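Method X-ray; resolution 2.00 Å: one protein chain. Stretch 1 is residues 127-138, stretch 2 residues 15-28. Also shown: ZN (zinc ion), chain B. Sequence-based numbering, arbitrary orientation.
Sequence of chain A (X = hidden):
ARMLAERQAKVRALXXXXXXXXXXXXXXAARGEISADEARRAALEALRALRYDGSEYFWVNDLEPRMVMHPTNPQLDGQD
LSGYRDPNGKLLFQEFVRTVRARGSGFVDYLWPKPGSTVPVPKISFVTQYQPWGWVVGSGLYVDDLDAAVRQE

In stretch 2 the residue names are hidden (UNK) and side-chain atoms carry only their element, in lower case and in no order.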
# COMPACT_ATOMS: atom_id res chain seq x y z
N VAL A 127 -6.47 -0.06 0.63
CA VAL A 127 -5.55 1.04 0.91
C VAL A 127 -6.01 1.89 2.08
O VAL A 127 -7.21 2.09 2.31
CB VAL A 127 -5.35 1.96 -0.29
CG1 VAL A 127 -4.56 1.23 -1.39
CG2 VAL A 127 -6.73 2.57 -0.79
N THR A 128 -5.04 2.38 2.83
CA THR A 128 -5.33 3.21 3.99
C THR A 128 -4.33 4.37 4.01
O THR A 128 -3.40 4.39 3.23
CB THR A 128 -5.31 2.39 5.27
OG1 THR A 128 -5.87 3.18 6.33
CG2 THR A 128 -3.88 1.97 5.60
N GLN A 129 -4.53 5.35 4.88
CA GLN A 129 -3.62 6.50 4.87
C GLN A 129 -3.02 6.70 6.24
O GLN A 129 -3.60 6.29 7.26
CB GLN A 129 -4.36 7.79 4.45
CG GLN A 129 -5.34 8.24 5.50
CD GLN A 129 -6.13 9.48 5.10
OE1 GLN A 129 -5.79 10.20 4.13
NE2 GLN A 129 -7.19 9.75 5.86
N TYR A 130 -1.85 7.33 6.25
CA TYR A 130 -1.31 7.91 7.48
C TYR A 130 -1.09 9.39 7.20
O TYR A 130 -0.12 9.78 6.54
CB TYR A 130 -0.02 7.16 7.94
CG TYR A 130 0.51 7.75 9.22
CD1 TYR A 130 -0.27 7.74 10.39
CD2 TYR A 130 1.74 8.39 9.26
CE1 TYR A 130 0.19 8.32 11.58
CE2 TYR A 130 2.22 8.97 10.45
CZ TYR A 130 1.43 8.94 11.61
OH TYR A 130 1.90 9.50 12.79
N GLN A 131 -2.02 10.24 7.63
CA GLN A 131 -2.05 11.62 7.14
C GLN A 131 -0.84 12.45 7.54
O GLN A 131 -0.34 13.26 6.75
CB GLN A 131 -3.33 12.35 7.58
CG GLN A 131 -4.52 12.01 6.71
CD GLN A 131 -5.55 13.12 6.69
OE1 GLN A 131 -6.15 13.45 7.72
NE2 GLN A 131 -5.74 13.74 5.51
N PRO A 132 -0.34 12.27 8.77
CA PRO A 132 0.75 13.20 9.10
C PRO A 132 1.95 13.09 8.13
O PRO A 132 2.72 14.04 8.07
CB PRO A 132 1.16 12.79 10.54
CG PRO A 132 -0.09 12.15 11.12
CD PRO A 132 -0.77 11.45 9.91
N TRP A 133 2.11 11.99 7.38
CA TRP A 133 3.25 11.87 6.47
C TRP A 133 2.81 11.89 5.02
O TRP A 133 3.64 11.78 4.11
CB TRP A 133 4.02 10.57 6.73
CG TRP A 133 4.73 10.53 8.07
CD1 TRP A 133 5.02 11.60 8.90
CD2 TRP A 133 5.25 9.36 8.72
NE1 TRP A 133 5.67 11.15 10.03
CE2 TRP A 133 5.84 9.78 9.95
CE3 TRP A 133 5.26 7.98 8.39
CZ2 TRP A 133 6.44 8.89 10.84
CZ3 TRP A 133 5.86 7.08 9.28
CH2 TRP A 133 6.44 7.55 10.52
N GLY A 134 1.50 12.00 4.80
CA GLY A 134 0.96 12.00 3.45
C GLY A 134 1.18 10.63 2.79
O GLY A 134 1.42 10.55 1.58
N TRP A 135 1.14 9.55 3.58
CA TRP A 135 1.33 8.19 3.05
C TRP A 135 0.02 7.46 2.74
O TRP A 135 -0.99 7.63 3.45
CB TRP A 135 2.08 7.31 4.07
CG TRP A 135 3.52 7.58 4.10
CD1 TRP A 135 4.20 8.56 3.43
CD2 TRP A 135 4.50 6.83 4.80
NE1 TRP A 135 5.54 8.47 3.69
CE2 TRP A 135 5.75 7.40 4.52
CE3 TRP A 135 4.43 5.69 5.62
CZ2 TRP A 135 6.95 6.90 5.07
CZ3 TRP A 135 5.60 5.19 6.16
CH2 TRP A 135 6.85 5.80 5.89
N VAL A 136 0.07 6.61 1.73
CA VAL A 136 -0.97 5.63 1.49
C VAL A 136 -0.30 4.27 1.65
O VAL A 136 0.74 4.06 1.05
CB VAL A 136 -1.53 5.74 0.05
CG1 VAL A 136 -2.54 4.58 -0.27
CG2 VAL A 136 -2.19 7.13 -0.14
N VAL A 137 -0.86 3.39 2.46
CA VAL A 137 -0.28 2.05 2.66
C VAL A 137 -1.28 1.02 2.13
O VAL A 137 -2.50 1.16 2.39
CB VAL A 137 -0.00 1.78 4.17
CG1 VAL A 137 0.75 0.44 4.36
CG2 VAL A 137 0.78 2.95 4.77
N GLY A 138 -0.82 0.05 1.34
CA GLY A 138 -1.75 -0.85 0.68
C GLY A 138 -1.25 -2.28 0.63
O GLY A 138 -0.05 -2.54 0.80
N UNK A 15 -3.71 -5.05 6.19
CA UNK A 15 -3.40 -3.68 5.90
C UNK A 15 -3.63 -2.87 7.18
O UNK A 15 -2.91 -1.91 7.45
c UNK A 15 -4.23 -3.11 4.73
c UNK A 15 -4.14 -1.60 4.71
c UNK A 15 -3.76 -3.74 3.40
N UNK A 16 -4.63 -3.25 7.96
CA UNK A 16 -4.85 -2.56 9.23
C UNK A 16 -3.67 -2.79 10.18
O UNK A 16 -3.30 -1.90 10.95
c UNK A 16 -7.06 -0.65 9.95
c UNK A 16 -7.29 -2.09 9.47
c UNK A 16 -6.18 -2.98 9.87
o UNK A 16 -7.07 0.26 9.08
o UNK A 16 -6.86 -0.44 11.19
N UNK A 17 -3.07 -3.97 10.11
CA UNK A 17 -1.86 -4.22 10.89
C UNK A 17 -0.75 -3.27 10.48
O UNK A 17 -0.05 -2.72 11.34
c UNK A 17 -1.40 -5.66 10.75
N UNK A 18 -0.59 -3.08 9.16
CA UNK A 18 0.43 -2.18 8.60
C UNK A 18 0.12 -0.74 9.03
O UNK A 18 1.03 0.04 9.33
c UNK A 18 0.46 -2.28 7.08
N UNK A 19 -1.17 -0.39 9.08
CA UNK A 19 -1.57 0.95 9.56
C UNK A 19 -1.12 1.12 11.04
O UNK A 19 -0.57 2.15 11.43
c UNK A 19 -4.66 4.33 10.20
n UNK A 19 -3.78 4.76 9.32
c UNK A 19 -3.51 2.59 9.51
n UNK A 19 -4.52 3.02 10.33
c UNK A 19 -3.08 1.15 9.42
c UNK A 19 -3.05 3.69 8.86
N UNK A 20 -1.31 0.08 11.84
CA UNK A 20 -0.88 0.09 13.23
C UNK A 20 0.62 0.29 13.43
O UNK A 20 1.06 1.08 14.28
N UNK A 21 1.41 -0.45 12.66
CA UNK A 21 2.85 -0.33 12.66
C UNK A 21 3.28 1.09 12.28
O UNK A 21 4.14 1.68 12.94
c UNK A 21 4.68 -1.41 10.91
c UNK A 21 5.00 -0.19 10.11
c UNK A 21 4.58 -2.68 9.98
c UNK A 21 3.38 -1.38 11.67
N UNK A 22 2.68 1.64 11.22
CA UNK A 22 2.98 3.01 10.83
C UNK A 22 2.57 4.04 11.94
O UNK A 22 3.40 4.88 12.35
c UNK A 22 2.38 3.37 9.46
c UNK A 22 2.53 4.88 9.20
c UNK A 22 3.06 2.53 8.34
N UNK A 23 1.34 3.95 12.48
CA UNK A 23 0.92 4.89 13.54
C UNK A 23 1.85 4.79 14.73
O UNK A 23 2.23 5.80 15.29
c UNK A 23 -0.53 4.67 13.99
c UNK A 23 -2.94 5.38 13.49
o UNK A 23 -3.21 5.06 14.67
c UNK A 23 -1.56 5.05 12.93
o UNK A 23 -3.76 5.97 12.73
N UNK A 24 2.25 3.57 15.09
CA UNK A 24 3.14 3.37 16.24
C UNK A 24 4.44 4.14 16.12
O UNK A 24 4.90 4.76 17.09
c UNK A 24 4.25 1.50 19.96
c UNK A 24 3.47 1.88 16.44
c UNK A 24 5.29 1.03 18.09
c UNK A 24 4.09 1.57 17.77
n UNK A 24 5.37 1.00 19.46
n UNK A 24 3.47 1.87 18.96
N UNK A 25 5.05 4.10 14.93
CA UNK A 25 6.29 4.84 14.67
C UNK A 25 6.04 6.36 14.69
O UNK A 25 6.82 7.12 15.29
o UNK A 25 9.33 3.60 14.84
c UNK A 25 6.94 4.41 13.35
n UNK A 25 8.25 1.67 15.28
c UNK A 25 7.49 2.99 13.38
c UNK A 25 8.45 2.78 14.56
N UNK A 26 4.95 6.80 14.07
CA UNK A 26 4.57 8.22 14.04
C UNK A 26 4.39 8.80 15.44
O UNK A 26 4.79 9.94 15.70
N UNK A 27 3.76 8.02 16.32
CA UNK A 27 3.54 8.40 17.71
C UNK A 27 4.88 8.63 18.43
O UNK A 27 5.02 9.58 19.21
c UNK A 27 2.74 7.32 18.43
N UNK A 28 5.85 7.77 18.18
CA UNK A 28 7.16 7.92 18.79
C UNK A 28 7.83 9.22 18.31
O UNK A 28 8.43 9.97 19.10
c UNK A 28 8.37 4.24 18.76
n UNK A 28 9.75 4.44 19.16
c UNK A 28 8.03 6.70 18.51
n UNK A 28 10.67 3.52 17.24
n UNK A 28 12.03 4.33 18.92
c UNK A 28 7.50 5.41 19.16
c UNK A 28 10.82 4.09 18.44
ZN ZN B . 6.21 -0.33 20.80
O HOH W 1 6.64 1.48 22.39

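Position 15 carries three carbons, one bearing the other two, packed against the methyl CG2 of Thr128 and the backbone of Gly138. A fork at the first carbon without a heteroatom is valine; Val15 CG1 lies 3.7 Å from Thr128 CG2. Position 16 has three carbons, the last holding two oxygens, the carboxylate of Glu16, whose CA-to-CB bond points away from the hairpin, although its end comes back, with Glu16 OE2 4.2 Å from Thr128 OG1, too far for a hydrogen bond. Position 17 shows one carbon and touches nothing on stretch 1: Ala17. Position 18 also has one carbon, but it points toward the strands and sits 3.9 Å from Val137 CG1, measured from the CB of Ala18.

At position 19 one carbon leads to a five-membered ring of three carbons and two nitrogens, an imidazole, so this is His19. Its NE2 donates a weak hydrogen bond to Gln129 O at 2.6 Å, with an N-H...acceptor angle of 125°, while Thr128 OG1 lies over one face of the ring. Position 20 has no side-chain atoms and is Gly20, out of reach of stretch 1. Position 21 has four carbons forked at the second, the pattern of Leu21, which makes no contact with the hairpin.

Position 22 repeats the three-carbon fork at the first atom, now among aromatic rings. It is Val22, and its CG1 approaches Tyr130 CG at 3.5 Å, Trp133 CZ3 at 4.0 Å and Trp135 CE3 at 4.1 Å. Position 23 has three carbons ending in two oxygens; in Glu23 the aliphatic CG lies 3.9 Å from Tyr130 CD1. Position 24 has one carbon leading to a five-membered ring of three carbons and two nitrogens; its CA-to-CB bond points away from stretch 1, and no side-chain atom makes contact there. It is a histidine, and His24 NE2 binds the zinc ion, ZN, at 2.1 Å.

Position 25 has three carbons, the third carrying one oxygen and one nitrogen by the deposited assignment, an amide: Gln25, whose CB meets the edge of the Trp133 ring. Position 26 has no side chain, and its CA is 3.2 Å from Tyr130 OH. An ideal CB would fall 1.8 Å from Tyr130 OH, a clash, in keeping with Gly26. Position 27 has a single carbon pointing away, Ala27. Position 28 has three carbons, a nitrogen, then a carbon with two more nitrogens, the guanidinium of Arg28; its NH1 gives a weak hydrogen bond to Gln25 OE1.

The helix runs along the hairpin, nearly parallel to strand 127-130 (10°) and at 143° to strand 135-138, with 610 Å² buried in total. Val15, Ala18 and Val22 provide an apolar face, Gly26 leaves room for the tyrosine hydroxyl, and the histidine bond to Gln129 O adds a single polar link.

Stretch 2 15-28: VEAAHGLVEHQGAR
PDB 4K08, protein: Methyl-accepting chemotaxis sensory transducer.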